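Local structure of glutamyl-tRNA(Gln) amidotransferase subunit B, mitochondrial (Saccharomyces cerevisiae, 4N0H) at residues Leu30-Thr35 with His48-Asp53; Ser86-Lys91 with Leu104-Arg109; Leu24-Lys29 with Asn166-Glu171. The protein is the B subunit of a mitochondrial amidotransferase, with a GatB/GatE-family catalytic domain that packs against subunit F and another protein chain in the assembly. All blocks are in the same frame, centred on the assembly; numbering follows the deposited sequence.

Contact 1: residues Leu30-Thr35 with His48-Asp53; sequences LFSQST and HTSYYD
S34 and D53 meet through their polar ends. S34 OG donates to D53 OD2 over 2.6 Å, reaching the oxygen on the syn side and close to the carboxylate plane. The first torsion of D53 sets CG beside its own backbone N (chi1 -68°), and the carboxylate turns back over the 48-53 loop. There S50 N also donates to D53 OD2 (3.1 Å), coming from above the plane, about 50° out of it. S50 OG in turn accepts from D53 N at 3.1 Å, an ST motif that closes the turn on itself. S50 OG and S32 OG also share a hydrogen bond of 2.7 Å across the contact, with either able to donate.

On one flank F31 meets Y52 with its CB and carbonyl oxygen, not its ring: F31 CB touches both OH and CE2 of Y52, each at 3.8 Å, while F31 O sits above one face of the tyrosine ring, toward its rim. On the other flank T35 and H48 cross obliquely, T35 CB 3.7 Å from H48 ND1. The polar ends of this pair turn to subunit F: H48 ND1 bonds S132 and T35 OG1 bonds Q124 of that chain.

K29 makes a salt bridge to D53 OD2, and N166 ND2 bonds D53 OD1. With two neutral donors and an ammonium group on OD2, the buried carboxylate is well compensated, which is consistent with its staying ionised and tying the two loop segments together.

Contact 2: residues Ser86-Lys91 with Leu104-Arg109; sequences SQFDRK and LTQHYR
S86 touches the other segment first, its CB 3.3 Å from the carbonyl oxygen R109 O. Q87 comes next: its backbone N makes a weak bond to the same R109 O, and its CG packs on R109 CB (3.6 Å), the two side chains crossing at about a right angle. F88 sets one ring face under Q106. There CG, anti to its own carbonyl carbon (chi1 -54°), stands 4.2 Å from the F88 ring centroid in a CH-pi contact.

D89 and T105 form an antiparallel hydrogen-bonded pair: D89 N donates to T105 O (2.6 Å) and T105 N returns a bond to D89 O (3.0 Å). The D89 carboxylate reaches beyond it: OD1 accepts from Y108 N at 3.0 Å, from above its plane, and more weakly from H107 N, while OD2 lies at the edge of the Y108 ring. An ordered water accepts from R109 N in the same corner. R90 faces L104 in the non-hydrogen-bonded pair, their side chains side by side; its guanidinium goes on to D288 and polar side chains of another protein chain. K91 CB brushes T105 CG2.

This beta hairpin lies between strand 130-142, which flanks 102-120, and strand 286-287, which pairs with 89-92.

Contact 3: residues Leu24-Lys29 with Asn166-Glu171; sequences LNTKNK and NVPLIE
L24 and P168 meet where strand 14-23 has just ended beside its antiparallel neighbour 168-174 in the large mixed sheet, and one backbone bond carries the pairing past the strand end. L24 N donates to P168 O over 3.0 Å, nearly straight (167°), with the donor tilted out of the carbonyl plane.

The L24 side chain turns to the same strand. Its first torsion (chi1 -62°) sets CG anti to the carbonyl carbon, and both methyls then meet I170: CD1 and CD2 each lie 3.9 Å from I170 CG1, so the branch of the leucine straddles that methylene as the two side chains cross. Behind the fork, L24 CB packs on P168 CB at 4.1 Å. Helix 65-78 lies alongside, I170 touching A71 and T26 touching F70 and E66.

At the other end K29 runs out fully extended beyond CG, its CB, CG and CD close to the N166 carbonyl oxygen. K29 CB comes within 3.1 Å of N166 O and CD stays about 3.9 Å from it. In N166, CG is anti to the backbone N (chi1 -167°), and the amide nitrogen ND2 stands 3.7 Å from K29 CB. K29 NZ is held by the carbonyl oxygens of N163, S165 and H48 as well as by the D53 carboxylate, which probably offsets its charge. The N166 amide is gripped too, its OD1 taking Q142 NE2 and F31 N.

Between these ends lies the proline ring. P168 CG approaches T26 OG1 to 3.4 Å, and that hydroxyl, set between its own N and carbonyl carbon, spends its proton within the 24-29 turn: T26 OG1 donates to N28 O at 2.6 Å, nearly along the C=O axis.

In the fold
All three contacts are largely buried, but their chemistry follows their place. Contact 2 is strand pairing within a hairpin of the mixed sheet, with H107-R109 and K91 at least partly exposed. Contact 3 ties a loop to another strand of that sheet, combining apolar packing of L24 on P168 and I170 with a lysine whose ammonium is bound by backbone oxygens and D53. Contact 1 lies farthest from the chain centre, joins two loop segments through hydroxyls and a carboxylate, and borders subunit F. Contacts 1 and 3 share one continuous run of chain, 24-35, and L30 N probably bonds N166 O at 2.8 Å. Contacts 1 and 2 touch through F31 against F88 and L104, whereas contacts 2 and 3 do not touch.

Contact 1: residues Leu30-Thr35 with His48-Asp53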
# COMPACT_ATOMS: atom_id res chain seq x y z
N LEU B 30 15.08 3.80 10.42
CA LEU B 30 15.02 4.00 8.96
C LEU B 30 13.69 4.58 8.44
O LEU B 30 13.69 5.58 7.72
CB LEU B 30 15.34 2.68 8.24
CG LEU B 30 15.44 2.76 6.72
CD1 LEU B 30 16.44 3.85 6.32
CD2 LEU B 30 15.85 1.42 6.12
N PHE B 31 12.58 3.96 8.81
CA PHE B 31 11.27 4.43 8.34
C PHE B 31 10.38 4.95 9.47
O PHE B 31 9.17 5.07 9.31
CB PHE B 31 10.57 3.33 7.53
CG PHE B 31 11.26 3.01 6.24
CD1 PHE B 31 11.22 3.91 5.18
CD2 PHE B 31 11.98 1.84 6.09
CE1 PHE B 31 11.86 3.63 3.99
CE2 PHE B 31 12.63 1.56 4.90
CZ PHE B 31 12.58 2.46 3.85
N SER B 32 10.99 5.23 10.61
CA SER B 32 10.30 5.80 11.75
C SER B 32 11.32 6.62 12.53
O SER B 32 12.52 6.34 12.47
CB SER B 32 9.74 4.70 12.65
OG SER B 32 9.21 5.23 13.85
N GLN B 33 10.87 7.63 13.26
CA GLN B 33 11.80 8.46 14.02
C GLN B 33 12.04 7.95 15.45
O GLN B 33 12.58 8.67 16.29
CB GLN B 33 11.37 9.93 14.01
CG GLN B 33 11.63 10.63 12.68
CD GLN B 33 13.10 10.56 12.28
OE1 GLN B 33 13.97 11.07 12.98
NE2 GLN B 33 13.37 9.94 11.14
N SER B 34 11.65 6.71 15.71
CA SER B 34 11.97 6.08 16.99
C SER B 34 13.48 5.92 17.13
O SER B 34 14.22 5.92 16.15
CB SER B 34 11.26 4.72 17.10
OG SER B 34 11.42 3.97 15.91
N THR B 35 13.93 5.77 18.37
CA THR B 35 15.36 5.78 18.67
C THR B 35 16.10 4.57 18.12
O THR B 35 15.67 3.43 18.27
CB THR B 35 15.59 5.88 20.19
OG1 THR B 35 14.99 7.08 20.69
CG2 THR B 35 17.08 5.87 20.52
N HIS B 48 12.06 1.01 22.50
CA HIS B 48 12.36 1.93 21.41
C HIS B 48 11.54 1.56 20.17
O HIS B 48 12.10 1.29 19.10
CB HIS B 48 13.85 1.88 21.07
CG HIS B 48 14.74 2.23 22.22
ND1 HIS B 48 14.71 3.46 22.84
CD2 HIS B 48 15.69 1.51 22.86
CE1 HIS B 48 15.60 3.49 23.81
NE2 HIS B 48 16.22 2.32 23.85
N THR B 49 10.22 1.57 20.31
CA THR B 49 9.33 1.12 19.24
C THR B 49 8.12 2.03 19.04
O THR B 49 7.28 2.18 19.93
CB THR B 49 8.82 -0.31 19.52
OG1 THR B 49 8.24 -0.36 20.82
CG2 THR B 49 9.95 -1.32 19.43
N SER B 50 8.02 2.61 17.86
CA SER B 50 6.87 3.43 17.49
C SER B 50 5.67 2.57 17.12
O SER B 50 5.77 1.34 17.06
CB SER B 50 7.24 4.31 16.29
OG SER B 50 7.68 3.49 15.22
N TYR B 51 4.54 3.22 16.86
CA TYR B 51 3.38 2.53 16.32
C TYR B 51 3.77 1.80 15.03
O TYR B 51 3.35 0.66 14.80
CB TYR B 51 2.23 3.51 16.03
CG TYR B 51 1.72 4.26 17.25
CD1 TYR B 51 1.68 3.67 18.51
CD2 TYR B 51 1.28 5.57 17.13
CE1 TYR B 51 1.21 4.36 19.61
CE2 TYR B 51 0.81 6.27 18.22
CZ TYR B 51 0.78 5.67 19.46
OH TYR B 51 0.30 6.39 20.53
N TYR B 52 4.57 2.45 14.20
CA TYR B 52 5.02 1.85 12.95
C TYR B 52 5.91 0.63 13.17
O TYR B 52 5.78 -0.37 12.46
CB TYR B 52 5.75 2.86 12.06
CG TYR B 52 6.41 2.21 10.86
CD1 TYR B 52 5.69 1.91 9.72
CD2 TYR B 52 7.76 1.87 10.89
CE1 TYR B 52 6.29 1.30 8.62
CE2 TYR B 52 8.37 1.26 9.81
CZ TYR B 52 7.63 0.98 8.68
OH TYR B 52 8.24 0.38 7.61
N ASP B 53 6.81 0.71 14.14
CA ASP B 53 7.73 -0.40 14.42
C ASP B 53 6.97 -1.68 14.80
O ASP B 53 7.42 -2.79 14.52
CB ASP B 53 8.72 -0.04 15.54
CG ASP B 53 9.70 1.05 15.13
OD1 ASP B 53 9.89 1.28 13.92
OD2 ASP B 53 10.29 1.68 16.04

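Contact 2: residues Ser86-Lys91 with Leu104-Arg109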
# COMPACT_ATOMS: atom_id res chain seq x y z
N SER B 86 16.47 5.58 -7.11
CA SER B 86 16.39 4.33 -6.36
C SER B 86 15.04 4.24 -5.64
O SER B 86 14.32 5.23 -5.49
CB SER B 86 17.58 4.14 -5.41
OG SER B 86 17.60 5.10 -4.37
N GLN B 87 14.70 3.03 -5.22
CA GLN B 87 13.39 2.77 -4.63
C GLN B 87 13.50 1.64 -3.64
O GLN B 87 14.47 0.87 -3.65
CB GLN B 87 12.39 2.39 -5.72
CG GLN B 87 12.84 1.22 -6.57
CD GLN B 87 11.71 0.57 -7.36
OE1 GLN B 87 10.87 1.26 -7.94
NE2 GLN B 87 11.70 -0.76 -7.38
N PHE B 88 12.50 1.53 -2.77
CA PHE B 88 12.43 0.43 -1.82
C PHE B 88 11.39 -0.58 -2.27
O PHE B 88 10.32 -0.21 -2.75
CB PHE B 88 12.10 0.95 -0.43
CG PHE B 88 13.22 1.73 0.20
CD1 PHE B 88 13.29 3.10 0.05
CD2 PHE B 88 14.20 1.08 0.92
CE1 PHE B 88 14.33 3.81 0.62
CE2 PHE B 88 15.24 1.79 1.49
CZ PHE B 88 15.30 3.16 1.34
N ASP B 89 11.70 -1.86 -2.10
CA ASP B 89 10.78 -2.94 -2.46
C ASP B 89 10.46 -3.78 -1.24
O ASP B 89 11.22 -3.80 -0.27
CB ASP B 89 11.38 -3.82 -3.56
CG ASP B 89 12.05 -3.01 -4.65
OD1 ASP B 89 13.30 -3.06 -4.76
OD2 ASP B 89 11.33 -2.31 -5.40
N ARG B 90 9.34 -4.49 -1.29
CA ARG B 90 8.93 -5.37 -0.20
C ARG B 90 9.37 -6.81 -0.46
O ARG B 90 9.03 -7.39 -1.49
CB ARG B 90 7.41 -5.33 -0.03
CG ARG B 90 6.88 -3.94 0.28
CD ARG B 90 5.37 -3.94 0.44
NE ARG B 90 4.88 -2.62 0.83
CZ ARG B 90 3.59 -2.33 0.98
NH1 ARG B 90 2.67 -3.25 0.76
NH2 ARG B 90 3.23 -1.10 1.35
N LYS B 91 10.13 -7.36 0.47
CA LYS B 91 10.57 -8.75 0.42
C LYS B 91 9.73 -9.53 1.41
O LYS B 91 9.88 -9.37 2.62
CB LYS B 91 12.06 -8.84 0.78
CG LYS B 91 12.62 -10.25 0.86
CD LYS B 91 14.08 -10.22 1.32
CE LYS B 91 14.69 -11.62 1.35
NZ LYS B 91 16.14 -11.55 1.71
N LEU B 104 11.59 -4.04 3.98
CA LEU B 104 11.86 -3.03 2.97
C LEU B 104 13.35 -3.01 2.63
O LEU B 104 14.20 -2.93 3.51
CB LEU B 104 11.41 -1.65 3.43
CG LEU B 104 9.89 -1.45 3.40
CD1 LEU B 104 9.49 -0.18 4.15
CD2 LEU B 104 9.41 -1.40 1.95
N THR B 105 13.64 -3.11 1.34
CA THR B 105 15.01 -3.24 0.85
C THR B 105 15.05 -2.76 -0.59
O THR B 105 14.03 -2.70 -1.26
CB THR B 105 15.51 -4.70 0.92
OG1 THR B 105 16.87 -4.77 0.46
CG2 THR B 105 14.64 -5.61 0.07
N GLN B 106 16.24 -2.41 -1.08
CA GLN B 106 16.36 -1.90 -2.44
C GLN B 106 16.79 -3.00 -3.41
O GLN B 106 17.94 -3.05 -3.83
CB GLN B 106 17.35 -0.75 -2.48
CG GLN B 106 17.03 0.36 -1.51
CD GLN B 106 17.86 1.60 -1.76
OE1 GLN B 106 19.07 1.59 -1.59
NE2 GLN B 106 17.20 2.67 -2.20
N HIS B 107 15.84 -3.86 -3.77
CA HIS B 107 16.11 -5.00 -4.62
C HIS B 107 16.32 -4.63 -6.09
O HIS B 107 17.38 -4.89 -6.66
CB HIS B 107 14.99 -6.04 -4.49
CG HIS B 107 15.18 -7.25 -5.35
ND1 HIS B 107 14.42 -7.49 -6.47
CD2 HIS B 107 16.04 -8.29 -5.25
CE1 HIS B 107 14.81 -8.62 -7.03
NE2 HIS B 107 15.79 -9.13 -6.31
N TYR B 108 15.31 -4.03 -6.71
CA TYR B 108 15.34 -3.72 -8.14
C TYR B 108 16.22 -2.52 -8.48
O TYR B 108 16.84 -2.49 -9.54
CB TYR B 108 13.93 -3.47 -8.68
CG TYR B 108 13.01 -4.67 -8.59
CD1 TYR B 108 13.24 -5.81 -9.35
CD2 TYR B 108 11.89 -4.64 -7.76
CE1 TYR B 108 12.39 -6.90 -9.28
CE2 TYR B 108 11.04 -5.73 -7.68
CZ TYR B 108 11.30 -6.85 -8.44
OH TYR B 108 10.45 -7.94 -8.36
N ARG B 109 16.25 -1.52 -7.60
CA ARG B 109 16.98 -0.29 -7.86
C ARG B 109 17.79 0.14 -6.64
O ARG B 109 17.32 0.91 -5.81
CB ARG B 109 16.03 0.83 -8.28
CG ARG B 109 15.17 0.50 -9.50
CD ARG B 109 14.57 1.76 -10.10
NE ARG B 109 15.61 2.73 -10.44
CZ ARG B 109 16.28 2.75 -11.59
NH1 ARG B 109 16.02 1.84 -12.52
NH2 ARG B 109 17.20 3.67 -11.81
O HOH W 1 14.71 -1.10 -5.41

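Contact 3: residues Leu24-Lys29 with Asn166-Glu171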
# COMPACT_ATOMS: atom_id res chain seq x y z
N LEU B 24 23.73 1.24 10.47
CA LEU B 24 24.06 2.66 10.50
C LEU B 24 23.81 3.25 11.89
O LEU B 24 22.86 2.86 12.57
CB LEU B 24 23.23 3.42 9.46
CG LEU B 24 23.45 3.02 8.00
CD1 LEU B 24 22.75 4.00 7.07
CD2 LEU B 24 24.94 2.94 7.67
N ASN B 25 24.67 4.16 12.31
CA ASN B 25 24.45 4.83 13.59
C ASN B 25 23.79 6.20 13.43
O ASN B 25 24.27 7.21 13.96
CB ASN B 25 25.74 4.91 14.43
CG ASN B 25 26.92 5.44 13.65
OD1 ASN B 25 28.06 5.02 13.88
ND2 ASN B 25 26.67 6.35 12.73
N THR B 26 22.70 6.23 12.68
CA THR B 26 21.83 7.39 12.66
C THR B 26 21.19 7.49 14.04
O THR B 26 21.09 6.49 14.75
CB THR B 26 20.72 7.23 11.61
OG1 THR B 26 20.02 6.01 11.85
CG2 THR B 26 21.32 7.19 10.21
N LYS B 27 20.77 8.69 14.41
CA LYS B 27 20.13 8.88 15.71
C LYS B 27 18.84 8.07 15.83
O LYS B 27 18.58 7.43 16.85
CB LYS B 27 19.84 10.36 15.96
CG LYS B 27 19.27 10.66 17.33
CD LYS B 27 19.09 12.15 17.53
CE LYS B 27 18.27 12.76 16.41
NZ LYS B 27 18.16 14.24 16.53
N ASN B 28 18.05 8.08 14.76
CA ASN B 28 16.77 7.38 14.76
C ASN B 28 16.72 6.32 13.67
O ASN B 28 17.67 6.15 12.92
CB ASN B 28 15.63 8.39 14.63
CG ASN B 28 15.59 9.37 15.79
OD1 ASN B 28 15.94 9.01 16.92
ND2 ASN B 28 15.20 10.61 15.52
N LYS B 29 15.60 5.59 13.60
CA LYS B 29 15.50 4.43 12.72
C LYS B 29 15.24 4.81 11.26
O LYS B 29 15.18 5.98 10.92
CB LYS B 29 14.42 3.48 13.22
CG LYS B 29 14.74 2.85 14.57
CD LYS B 29 13.73 1.74 14.86
CE LYS B 29 13.85 1.21 16.27
NZ LYS B 29 12.90 0.08 16.45
N ASN B 166 13.58 -2.22 12.11
CA ASN B 166 13.53 -0.93 11.43
C ASN B 166 14.80 -0.07 11.63
O ASN B 166 14.85 1.09 11.23
CB ASN B 166 12.25 -0.17 11.81
CG ASN B 166 11.99 1.02 10.92
OD1 ASN B 166 12.28 0.99 9.72
ND2 ASN B 166 11.44 2.07 11.49
N VAL B 167 15.82 -0.66 12.25
CA VAL B 167 17.15 -0.03 12.30
C VAL B 167 17.73 0.01 10.88
O VAL B 167 17.58 -0.96 10.14
CB VAL B 167 18.08 -0.81 13.27
CG1 VAL B 167 19.56 -0.46 13.04
CG2 VAL B 167 17.67 -0.55 14.72
N PRO B 168 18.38 1.12 10.50
CA PRO B 168 18.89 1.20 9.12
C PRO B 168 20.13 0.35 8.90
O PRO B 168 21.02 0.31 9.75
CB PRO B 168 19.26 2.69 8.96
CG PRO B 168 18.77 3.38 10.19
CD PRO B 168 18.65 2.35 11.26
N LEU B 169 20.17 -0.34 7.77
CA LEU B 169 21.33 -1.11 7.35
C LEU B 169 21.77 -0.63 5.97
O LEU B 169 20.95 -0.16 5.18
CB LEU B 169 21.00 -2.60 7.25
CG LEU B 169 20.45 -3.33 8.47
CD1 LEU B 169 20.04 -4.75 8.12
CD2 LEU B 169 21.50 -3.34 9.55
N ILE B 170 23.06 -0.76 5.68
CA ILE B 170 23.53 -0.71 4.30
C ILE B 170 24.15 -2.06 3.95
O ILE B 170 25.01 -2.56 4.67
CB ILE B 170 24.54 0.41 4.06
CG1 ILE B 170 23.85 1.77 4.12
CG2 ILE B 170 25.20 0.24 2.71
CD1 ILE B 170 24.75 2.93 3.70
N GLU B 171 23.69 -2.65 2.86
CA GLU B 171 24.29 -3.88 2.38
C GLU B 171 25.24 -3.55 1.24
O GLU B 171 24.86 -2.92 0.26
CB GLU B 171 23.24 -4.88 1.90
CG GLU B 171 23.84 -6.17 1.34
CD GLU B 171 22.80 -7.10 0.74
OE1 GLU B 171 23.20 -8.03 0.01
OE2 GLU B 171 21.60 -6.91 0.99